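Local coordinates for death on curing protein (PDB 3DD7) that acts as the toxin of a phage toxin-antitoxin pair, probably by blocking translation, and is inhibited by its antitoxin partner Phd, at residues E7-L12 with Y66-A71; A56-A61 with L81-R86; A98-G103 with A115-R120. The protein carries 2 engineered substitutions. One frame throughout, in Å; residues are numbered along the deposited sequence.

Contact 1. Residues E7-L12 with Y66-A71. Engineered in segment 66-71: Tyr66 (natural residue His).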
loop_
_atom_site.group_PDB
_atom_site.type_symbol
_atom_site.label_atom_id
_atom_site.label_comp_id
_atom_site.label_asym_id
_atom_site.label_seq_id
_atom_site.Cartn_x
_atom_site.Cartn_y
_atom_site.Cartn_z
ATOM N N GLU A 7 -12.036 4.871 1.583
ATOM C CA GLU A 7 -12.312 5.864 0.545
ATOM C C GLU A 7 -10.997 6.549 0.149
ATOM O O GLU A 7 -10.768 6.868 -1.017
ATOM C CB GLU A 7 -13.376 6.855 1.016
ATOM C CG GLU A 7 -13.026 7.557 2.299
ATOM N N GLU A 8 -10.102 6.717 1.118
ATOM C CA GLU A 8 -8.784 7.246 0.807
ATOM C C GLU A 8 -8.001 6.268 -0.056
ATOM O O GLU A 8 -7.291 6.675 -0.965
ATOM C CB GLU A 8 -8.004 7.558 2.074
ATOM C CG GLU A 8 -6.722 8.305 1.809
ATOM C CD GLU A 8 -6.222 9.036 3.039
ATOM O OE1 GLU A 8 -6.227 8.447 4.144
ATOM O OE2 GLU A 8 -5.849 10.217 2.902
ATOM N N LEU A 9 -8.121 4.977 0.238
ATOM C CA LEU A 9 -7.436 3.962 -0.563
ATOM C C LEU A 9 -7.924 4.037 -2.000
ATOM O O LEU A 9 -7.140 4.031 -2.955
ATOM C CB LEU A 9 -7.708 2.573 -0.015
ATOM C CG LEU A 9 -6.901 1.481 -0.717
ATOM C CD1 LEU A 9 -5.488 1.466 -0.118
ATOM C CD2 LEU A 9 -7.580 0.132 -0.581
ATOM N N ILE A 10 -9.239 4.101 -2.147
ATOM C CA ILE A 10 -9.848 4.232 -3.464
ATOM C C ILE A 10 -9.369 5.507 -4.206
ATOM O O ILE A 10 -9.003 5.450 -5.385
ATOM C CB ILE A 10 -11.390 4.178 -3.351
ATOM C CG1 ILE A 10 -11.820 2.861 -2.670
ATOM C CG2 ILE A 10 -12.043 4.353 -4.720
ATOM C CD1 ILE A 10 -13.317 2.770 -2.347
ATOM N N ALA A 11 -9.378 6.651 -3.527
ATOM C CA ALA A 11 -8.959 7.905 -4.161
ATOM C C ALA A 11 -7.485 7.822 -4.590
ATOM O O ALA A 11 -7.106 8.309 -5.662
ATOM C CB ALA A 11 -9.181 9.076 -3.230
ATOM N N LEU A 12 -6.669 7.190 -3.754
ATOM C CA LEU A 12 -5.250 7.030 -4.055
ATOM C C LEU A 12 -5.080 6.163 -5.304
ATOM O O LEU A 12 -4.337 6.518 -6.210
ATOM C CB LEU A 12 -4.511 6.412 -2.868
ATOM C CG LEU A 12 -2.992 6.250 -2.964
ATOM C CD1 LEU A 12 -2.425 6.057 -1.557
ATOM C CD2 LEU A 12 -2.565 5.064 -3.870
ATOM N N TYR A 66 -7.296 -7.784 -4.505
ATOM C CA TYR A 66 -7.995 -7.583 -5.789
ATOM C C TYR A 66 -9.223 -6.697 -5.616
ATOM O O TYR A 66 -10.323 -7.007 -6.072
ATOM C CB TYR A 66 -8.348 -8.926 -6.455
ATOM C CG TYR A 66 -7.126 -9.756 -6.778
ATOM C CD1 TYR A 66 -6.591 -10.628 -5.833
ATOM C CD2 TYR A 66 -6.485 -9.643 -8.016
ATOM C CE1 TYR A 66 -5.459 -11.385 -6.103
ATOM C CE2 TYR A 66 -5.342 -10.400 -8.310
ATOM C CZ TYR A 66 -4.836 -11.270 -7.344
ATOM O OH TYR A 66 -3.712 -12.033 -7.602
ATOM N N ILE A 67 -9.012 -5.590 -4.917
ATOM C CA ILE A 67 -10.057 -4.585 -4.740
ATOM C C ILE A 67 -10.370 -3.902 -6.080
ATOM O O ILE A 67 -11.521 -3.519 -6.347
ATOM C CB ILE A 67 -9.598 -3.542 -3.706
ATOM C CG1 ILE A 67 -9.381 -4.211 -2.344
ATOM C CG2 ILE A 67 -10.562 -2.356 -3.612
ATOM C CD1 ILE A 67 -8.560 -3.370 -1.409
ATOM N N PHE A 68 -9.341 -3.782 -6.921
ATOM C CA PHE A 68 -9.424 -3.009 -8.164
ATOM C C PHE A 68 -9.212 -3.875 -9.400
ATOM O O PHE A 68 -8.622 -4.956 -9.333
ATOM C CB PHE A 68 -8.386 -1.874 -8.136
ATOM C CG PHE A 68 -8.498 -0.988 -6.929
ATOM C CD1 PHE A 68 -9.462 0.007 -6.884
ATOM C CD2 PHE A 68 -7.641 -1.153 -5.824
ATOM C CE1 PHE A 68 -9.593 0.851 -5.780
ATOM C CE2 PHE A 68 -7.771 -0.319 -4.710
ATOM C CZ PHE A 68 -8.740 0.654 -4.666
ATOM N N ASN A 69 -9.703 -3.388 -10.536
ATOM C CA ASN A 69 -9.467 -4.045 -11.811
ATOM C C ASN A 69 -8.000 -3.980 -12.201
ATOM O O ASN A 69 -7.500 -4.842 -12.925
ATOM C CB ASN A 69 -10.288 -3.370 -12.896
ATOM C CG ASN A 69 -11.791 -3.561 -12.707
ATOM O OD1 ASN A 69 -12.565 -2.611 -12.851
ATOM N ND2 ASN A 69 -12.205 -4.775 -12.411
ATOM N N ASP A 70 -7.324 -2.942 -11.730
ATOM C CA ASP A 70 -5.933 -2.711 -12.095
ATOM C C ASP A 70 -5.261 -1.859 -11.029
ATOM O O ASP A 70 -5.933 -1.241 -10.206
ATOM C CB ASP A 70 -5.872 -2.025 -13.471
ATOM C CG ASP A 70 -4.534 -2.204 -14.178
ATOM O OD1 ASP A 70 -3.638 -2.857 -13.615
ATOM O OD2 ASP A 70 -4.392 -1.684 -15.313
ATOM N N ALA A 71 -3.932 -1.855 -11.068
ATOM C CA ALA A 71 -3.079 -1.058 -10.191
ATOM C C ALA A 71 -3.254 -1.435 -8.713
ATOM O O ALA A 71 -3.113 -0.594 -7.825
ATOM C CB ALA A 71 -3.312 0.444 -10.423
#

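Contact 2. Residues A56-A61 with L81-R86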
loop_
_atom_site.group_PDB
_atom_site.type_symbol
_atom_site.label_atom_id
_atom_site.label_comp_id
_atom_site.label_asym_id
_atom_site.label_seq_id
_atom_site.Cartn_x
_atom_site.Cartn_y
_atom_site.Cartn_z
ATOM N N ALA A 56 3.206 -3.001 6.484
ATOM C CA ALA A 56 3.246 -4.283 5.770
ATOM C C ALA A 56 1.848 -4.912 5.620
ATOM O O ALA A 56 1.557 -5.522 4.585
ATOM C CB ALA A 56 4.187 -5.249 6.464
ATOM N N THR A 57 1.015 -4.784 6.655
ATOM C CA THR A 57 -0.331 -5.368 6.656
ATOM C C THR A 57 -1.172 -4.671 5.582
ATOM O O THR A 57 -1.854 -5.341 4.789
ATOM C CB THR A 57 -0.997 -5.286 8.061
ATOM O OG1 THR A 57 -0.102 -5.805 9.048
ATOM C CG2 THR A 57 -2.272 -6.113 8.120
ATOM N N TYR A 58 -1.091 -3.336 5.519
ATOM C CA TYR A 58 -1.728 -2.609 4.407
ATOM C C TYR A 58 -1.205 -3.079 3.054
ATOM O O TYR A 58 -1.988 -3.314 2.129
ATOM C CB TYR A 58 -1.515 -1.106 4.493
ATOM C CG TYR A 58 -2.456 -0.385 5.437
ATOM C CD1 TYR A 58 -3.756 -0.044 5.043
ATOM C CD2 TYR A 58 -2.043 -0.047 6.716
ATOM C CE1 TYR A 58 -4.618 0.620 5.915
ATOM C CE2 TYR A 58 -2.880 0.641 7.593
ATOM C CZ TYR A 58 -4.173 0.962 7.193
ATOM O OH TYR A 58 -5.013 1.631 8.062
ATOM N N LEU A 59 0.116 -3.176 2.927
ATOM C CA LEU A 59 0.705 -3.569 1.668
ATOM C C LEU A 59 0.201 -4.954 1.239
ATOM O O LEU A 59 -0.319 -5.114 0.131
ATOM C CB LEU A 59 2.235 -3.531 1.737
ATOM C CG LEU A 59 2.976 -3.578 0.398
ATOM C CD1 LEU A 59 4.395 -2.960 0.486
ATOM C CD2 LEU A 59 3.045 -5.019 -0.159
ATOM N N VAL A 60 0.353 -5.955 2.108
ATOM C CA VAL A 60 -0.054 -7.315 1.752
ATOM C C VAL A 60 -1.572 -7.395 1.503
ATOM O O VAL A 60 -2.023 -8.019 0.525
ATOM C CB VAL A 60 0.401 -8.367 2.797
ATOM C CG1 VAL A 60 -0.092 -9.788 2.434
ATOM C CG2 VAL A 60 1.918 -8.384 2.924
ATOM N N ALA A 61 -2.360 -6.758 2.373
ATOM C CA ALA A 61 -3.825 -6.857 2.263
ATOM C C ALA A 61 -4.350 -6.331 0.921
ATOM O O ALA A 61 -5.218 -6.955 0.288
ATOM C CB ALA A 61 -4.511 -6.170 3.441
ATOM N N LEU A 81 3.264 3.166 2.018
ATOM C CA LEU A 81 4.286 4.191 2.216
ATOM C C LEU A 81 3.644 5.514 2.651
ATOM O O LEU A 81 4.214 6.269 3.451
ATOM C CB LEU A 81 5.184 4.315 0.979
ATOM C CG LEU A 81 6.430 3.408 1.041
ATOM C CD1 LEU A 81 6.201 1.907 1.325
ATOM C CD2 LEU A 81 7.368 3.597 -0.169
ATOM N N LEU A 82 2.428 5.754 2.162
ATOM C CA LEU A 82 1.622 6.875 2.650
ATOM C C LEU A 82 1.369 6.723 4.147
ATOM O O LEU A 82 1.485 7.690 4.921
ATOM C CB LEU A 82 0.296 6.963 1.888
ATOM C CG LEU A 82 -0.649 8.097 2.310
ATOM C CD1 LEU A 82 -0.002 9.476 2.200
ATOM C CD2 LEU A 82 -1.985 8.024 1.532
ATOM N N PHE A 83 1.019 5.503 4.547
ATOM C CA PHE A 83 0.838 5.173 5.938
ATOM C C PHE A 83 2.097 5.525 6.748
ATOM O O PHE A 83 2.009 6.227 7.762
ATOM C CB PHE A 83 0.455 3.703 6.124
ATOM C CG PHE A 83 0.485 3.288 7.553
ATOM C CD1 PHE A 83 -0.608 3.549 8.388
ATOM C CD2 PHE A 83 1.627 2.707 8.093
ATOM C CE1 PHE A 83 -0.570 3.210 9.703
ATOM C CE2 PHE A 83 1.674 2.380 9.444
ATOM C CZ PHE A 83 0.564 2.629 10.247
ATOM N N LEU A 84 3.261 5.054 6.300
ATOM C CA LEU A 84 4.512 5.374 7.009
ATOM C C LEU A 84 4.747 6.887 7.093
ATOM O O LEU A 84 5.057 7.402 8.161
ATOM C CB LEU A 84 5.716 4.667 6.384
ATOM C CG LEU A 84 5.823 3.151 6.540
ATOM C CD1 LEU A 84 7.018 2.679 5.697
ATOM C CD2 LEU A 84 5.898 2.649 8.011
ATOM N N ARG A 85 4.601 7.585 5.966
ATOM C CA ARG A 85 4.775 9.035 5.913
ATOM C C ARG A 85 3.850 9.808 6.879
ATOM O O ARG A 85 4.289 10.754 7.564
ATOM C CB ARG A 85 4.637 9.541 4.473
ATOM C CG ARG A 85 4.984 11.025 4.305
ATOM C CD ARG A 85 4.719 11.460 2.893
ATOM N NE ARG A 85 3.303 11.774 2.702
ATOM C CZ ARG A 85 2.767 12.254 1.578
ATOM N NH1 ARG A 85 3.506 12.475 0.500
ATOM N NH2 ARG A 85 1.472 12.516 1.540
ATOM N N ARG A 86 2.582 9.418 6.953
ATOM C CA ARG A 86 1.648 10.092 7.857
ATOM C C ARG A 86 2.033 9.898 9.312
ATOM O O ARG A 86 1.717 10.732 10.171
ATOM C CB ARG A 86 0.257 9.529 7.708
ATOM C CG ARG A 86 -0.304 9.642 6.361
ATOM C CD ARG A 86 -1.770 9.727 6.546
ATOM N NE ARG A 86 -2.322 10.436 5.425
ATOM C CZ ARG A 86 -3.567 10.317 5.027
ATOM N NH1 ARG A 86 -4.389 9.522 5.690
ATOM N NH2 ARG A 86 -3.969 10.999 3.966
#

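Contact 3. Residues A98-G103 with A115-R120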
loop_
_atom_site.group_PDB
_atom_site.type_symbol
_atom_site.label_atom_id
_atom_site.label_comp_id
_atom_site.label_asym_id
_atom_site.label_seq_id
_atom_site.Cartn_x
_atom_site.Cartn_y
_atom_site.Cartn_z
ATOM N N ALA A 98 9.535 -2.704 -6.112
ATOM C CA ALA A 98 8.731 -3.384 -7.129
ATOM C C ALA A 98 8.661 -4.897 -6.881
ATOM O O ALA A 98 7.554 -5.454 -6.762
ATOM C CB ALA A 98 9.244 -3.073 -8.547
ATOM N N ASP A 99 9.827 -5.554 -6.763
ATOM C CA ASP A 99 9.880 -7.010 -6.550
ATOM C C ASP A 99 9.264 -7.390 -5.203
ATOM O O ASP A 99 8.652 -8.457 -5.083
ATOM C CB ASP A 99 11.315 -7.566 -6.617
ATOM C CG ASP A 99 11.969 -7.387 -7.978
ATOM O OD1 ASP A 99 11.266 -7.356 -9.008
ATOM O OD2 ASP A 99 13.218 -7.298 -8.012
ATOM N N LEU A 100 9.416 -6.504 -4.205
ATOM C CA LEU A 100 8.835 -6.722 -2.873
ATOM C C LEU A 100 7.323 -6.815 -2.996
ATOM O O LEU A 100 6.685 -7.728 -2.462
ATOM C CB LEU A 100 9.220 -5.585 -1.905
ATOM C CG LEU A 100 8.675 -5.665 -0.462
ATOM C CD1 LEU A 100 9.218 -6.922 0.254
ATOM C CD2 LEU A 100 8.997 -4.371 0.333
ATOM N N THR A 101 6.766 -5.871 -3.745
ATOM C CA THR A 101 5.329 -5.740 -3.856
ATOM C C THR A 101 4.770 -6.904 -4.651
ATOM O O THR A 101 3.750 -7.461 -4.265
ATOM C CB THR A 101 4.969 -4.380 -4.453
ATOM O OG1 THR A 101 5.583 -3.358 -3.654
ATOM C CG2 THR A 101 3.442 -4.150 -4.484
ATOM N N VAL A 102 5.439 -7.275 -5.744
ATOM C CA VAL A 102 5.039 -8.451 -6.536
ATOM C C VAL A 102 5.060 -9.710 -5.653
ATOM O O VAL A 102 4.105 -10.501 -5.639
ATOM C CB VAL A 102 5.940 -8.634 -7.795
ATOM C CG1 VAL A 102 5.616 -9.931 -8.542
ATOM C CG2 VAL A 102 5.799 -7.436 -8.722
ATOM N N GLY A 103 6.135 -9.882 -4.885
ATOM C CA GLY A 103 6.240 -11.041 -4.006
ATOM C C GLY A 103 5.133 -11.103 -2.970
ATOM O O GLY A 103 4.626 -12.188 -2.649
ATOM N N ALA A 115 7.423 -6.423 6.377
ATOM C CA ALA A 115 7.764 -5.486 7.450
ATOM C C ALA A 115 9.271 -5.434 7.676
ATOM O O ALA A 115 9.828 -4.351 7.890
ATOM C CB ALA A 115 7.026 -5.823 8.742
ATOM N N ASP A 116 9.930 -6.594 7.605
ATOM C CA ASP A 116 11.376 -6.655 7.820
ATOM C C ASP A 116 12.099 -5.816 6.775
ATOM O O ASP A 116 13.061 -5.110 7.083
ATOM C CB ASP A 116 11.886 -8.104 7.776
ATOM C CG ASP A 116 11.603 -8.873 9.056
ATOM O OD1 ASP A 116 11.448 -8.246 10.120
ATOM O OD2 ASP A 116 11.557 -10.126 8.999
ATOM N N THR A 117 11.617 -5.881 5.543
ATOM C CA THR A 117 12.233 -5.135 4.454
ATOM C C THR A 117 11.970 -3.636 4.599
ATOM O O THR A 117 12.883 -2.819 4.449
ATOM C CB THR A 117 11.771 -5.654 3.085
ATOM O OG1 THR A 117 12.109 -7.047 2.994
ATOM C CG2 THR A 117 12.453 -4.895 1.957
ATOM N N LEU A 118 10.722 -3.275 4.872
ATOM C CA LEU A 118 10.379 -1.859 5.067
ATOM C C LEU A 118 11.188 -1.270 6.227
ATOM O O LEU A 118 11.642 -0.121 6.154
ATOM C CB LEU A 118 8.877 -1.691 5.334
ATOM C CG LEU A 118 7.936 -2.081 4.188
ATOM C CD1 LEU A 118 6.470 -1.833 4.604
ATOM C CD2 LEU A 118 8.285 -1.358 2.928
ATOM N N ARG A 119 11.360 -2.049 7.297
ATOM C CA ARG A 119 12.113 -1.579 8.461
ATOM C C ARG A 119 13.587 -1.347 8.096
ATOM O O ARG A 119 14.199 -0.369 8.539
ATOM C CB ARG A 119 11.985 -2.570 9.626
ATOM C CG ARG A 119 12.561 -2.076 10.961
ATOM C CD ARG A 119 12.386 -3.141 12.053
ATOM N NE ARG A 119 10.979 -3.306 12.421
ATOM C CZ ARG A 119 10.230 -4.347 12.074
ATOM N NH1 ARG A 119 10.741 -5.334 11.346
ATOM N NH2 ARG A 119 8.967 -4.406 12.446
ATOM N N ARG A 120 14.162 -2.249 7.298
ATOM C CA ARG A 120 15.536 -2.041 6.837
ATOM C C ARG A 120 15.633 -0.772 6.009
ATOM O O ARG A 120 16.533 0.037 6.221
ATOM C CB ARG A 120 16.064 -3.231 6.040
ATOM C CG ARG A 120 17.339 -2.938 5.253
ATOM C CD ARG A 120 17.957 -4.200 4.700
ATOM N NE ARG A 120 17.096 -4.907 3.752
ATOM C CZ ARG A 120 17.000 -4.588 2.456
ATOM N NH1 ARG A 120 17.681 -3.558 1.963
ATOM N NH2 ARG A 120 16.218 -5.299 1.646
#

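Contact 1. Residues E7-L12 with Y66-A71
Phe68 drives its ring from the loop that follows helix 51-65 into the flank of helix 6-20, where Leu9 and Ile10 receive it. Its CB already heads for the helix, and with CG anti to the carbonyl carbon (chi1 -55°) the ring continues in that direction. From there the two borders of the ring part company. Phe68 CE1 comes within 4.1 Å of Ile10 CA, while Phe68 CE2 lies 4.2 Å from the methyl Leu9 CD2. CZ, the tip, goes furthest: it rests 3.9 Å from Ile10 CA, which lies near the plane of the Phe68 ring, and 4.1 Å from Leu9 O, which it meets at a slant. The long flat side chain thus reaches the helix backbone as well as its side chains. Ile10 adds CG1, 4.3 Å from Phe68 CZ.

Ile67 completes the apolar patch in two ways. Its CG2 lies over one face of the neighbouring Phe68 ring, 3.6 Å above the plane and over the centre, and its longer branch ends with CD1 3.7 Å from Leu9 CD2. A branched residue suits this place because one arm packs on the ring while the other reaches the helix.

The loop sequence matches the start of the Fic motif, with Phe68 at the position of its phenylalanine. Tyr66 is an engineered residue standing where that motif has histidine. Ala71, at a motif position usually held by glycine, has positive phi and forms the N-cap of helix 72-86.

Around the contact, His13 of helix 6-20 stacks on Phe68, Leu9 also touches Thr75 and Ser79 of helix 72-86, and both isoleucines lean on Ala32 of helix 31-45, so the contact sits among helices 6-20, 31-45 and 72-86.

Contact 2. Residues A56-A61 with L81-R86
Tyr58 and Phe83 mark the closest approach of the two helical backbones, their CA atoms 8.3 Å apart, a separation bridged by two aromatic rings. Both CB atoms point across the gap, but the side chains leave their helices differently and cross at about a right angle. Phe83 has CG anti to its backbone N (chi1 170°); Tyr58 instead places CG anti to its carbonyl carbon. The rings end up neither stacked nor edge-to-face: their planes are inclined by 33° and their centroids lie 5.3 Å apart. Tyr58 presents one border, with CD2 over a face of Phe83 and CE2 3.8 Å from Phe83 CD1. The same Tyr58 CE2 is 4.0 Å from Phe83 CE1.

The difference between the two residue types fits their surroundings. Phe83 is wholly apolar and sinks among Leu51, Val54, Met1 and Ile4. Tyr58 is buried too but carries a hydroxyl, whose OH is hydrogen-bonded to His3 ND1 and Ile4 N, with a weak bond to Gln40 NE2. This network gives the polar end partners in the interior and ties the ring to the N-terminal segment.

The aromatic pair lies near the centre of this all-helical Fic-family protein, joining helix 51-65 to the last turns of helix 72-86, while Ile36 of helix 31-45 packs against Tyr58.

Contact 3. Residues A98-G103 with A115-R120
Leu100 and Thr117 reach toward each other, tip to tip, from two helices whose CA atoms are 8.2 Å apart at this pair. The fork of Leu100 straddles the small head of the threonine: CD2 touches Thr117 CG2 at 3.9 Å, whereas CD1 lies 4.0 Å from Thr117 CB and equally near its OG1. Leu100 arrives there extended, CG anti to the backbone N (chi1 180°), which carries both methyls well clear of its own helix.

Threonine suits the receiving position because its two branches do different work. CG2 is turned toward the leucine as an apolar surface; OG1 sits beside the backbone N (chi1 -58°), from where it hydrogen-bonds to Ser113 O, one turn earlier in the same helix. The hydroxyl therefore has a partner without interrupting the apolar contact.

Helices 97-105 and 111-122 are successive in the chain and form an antiparallel helical hairpin at one side of the all-alpha fold. The Phd peptide passes close by, packing an apolar side chain on Thr101 and an acidic one on Ala98.

Leu118 approaches Leu100 at a slant. Its CB does not head for the other helix, yet the far end of the side chain bends nearer, and CD2 comes to 4.0 Å from Leu100 CD2. The same Leu100 methyl thus serves both Thr117 and Leu118. Beneath, Leu118 rests on Phe52 and Ser55 of helix 51-65, a buried place for which a purely apolar residue is apt. Farther round helix 111-122, Arg119 offers the edge of its guanidinium, in plane, to Asp116: NH1 and OD1 are 3.2 Å apart in a salt bridge one turn long, and Arg119 NH2 pairs with Asp50 OD1.

In the fold
Contact 2 lies about 4 Å from the centre of the chain, with contacts 1 and 3 on opposite sides of that centre, their own centres about 20 Å apart. Contacts 1 and 2 interleave along the sequence and meet where Leu12 CD1 packs 3.7 Å from Leu82 CD2, joining helix 6-20 to helix 72-86. Contact 3 follows both in the chain and touches contact 2 through Ala56 CB, 3.4 Å from Ala115 N, with Leu118 also packing on Leu81. Helices 51-65 and 72-86 thus link the Fic-motif loop to the C-terminal helices. Residues from all three contacts touch the Phd peptide, consistent with inhibition through fold complementation.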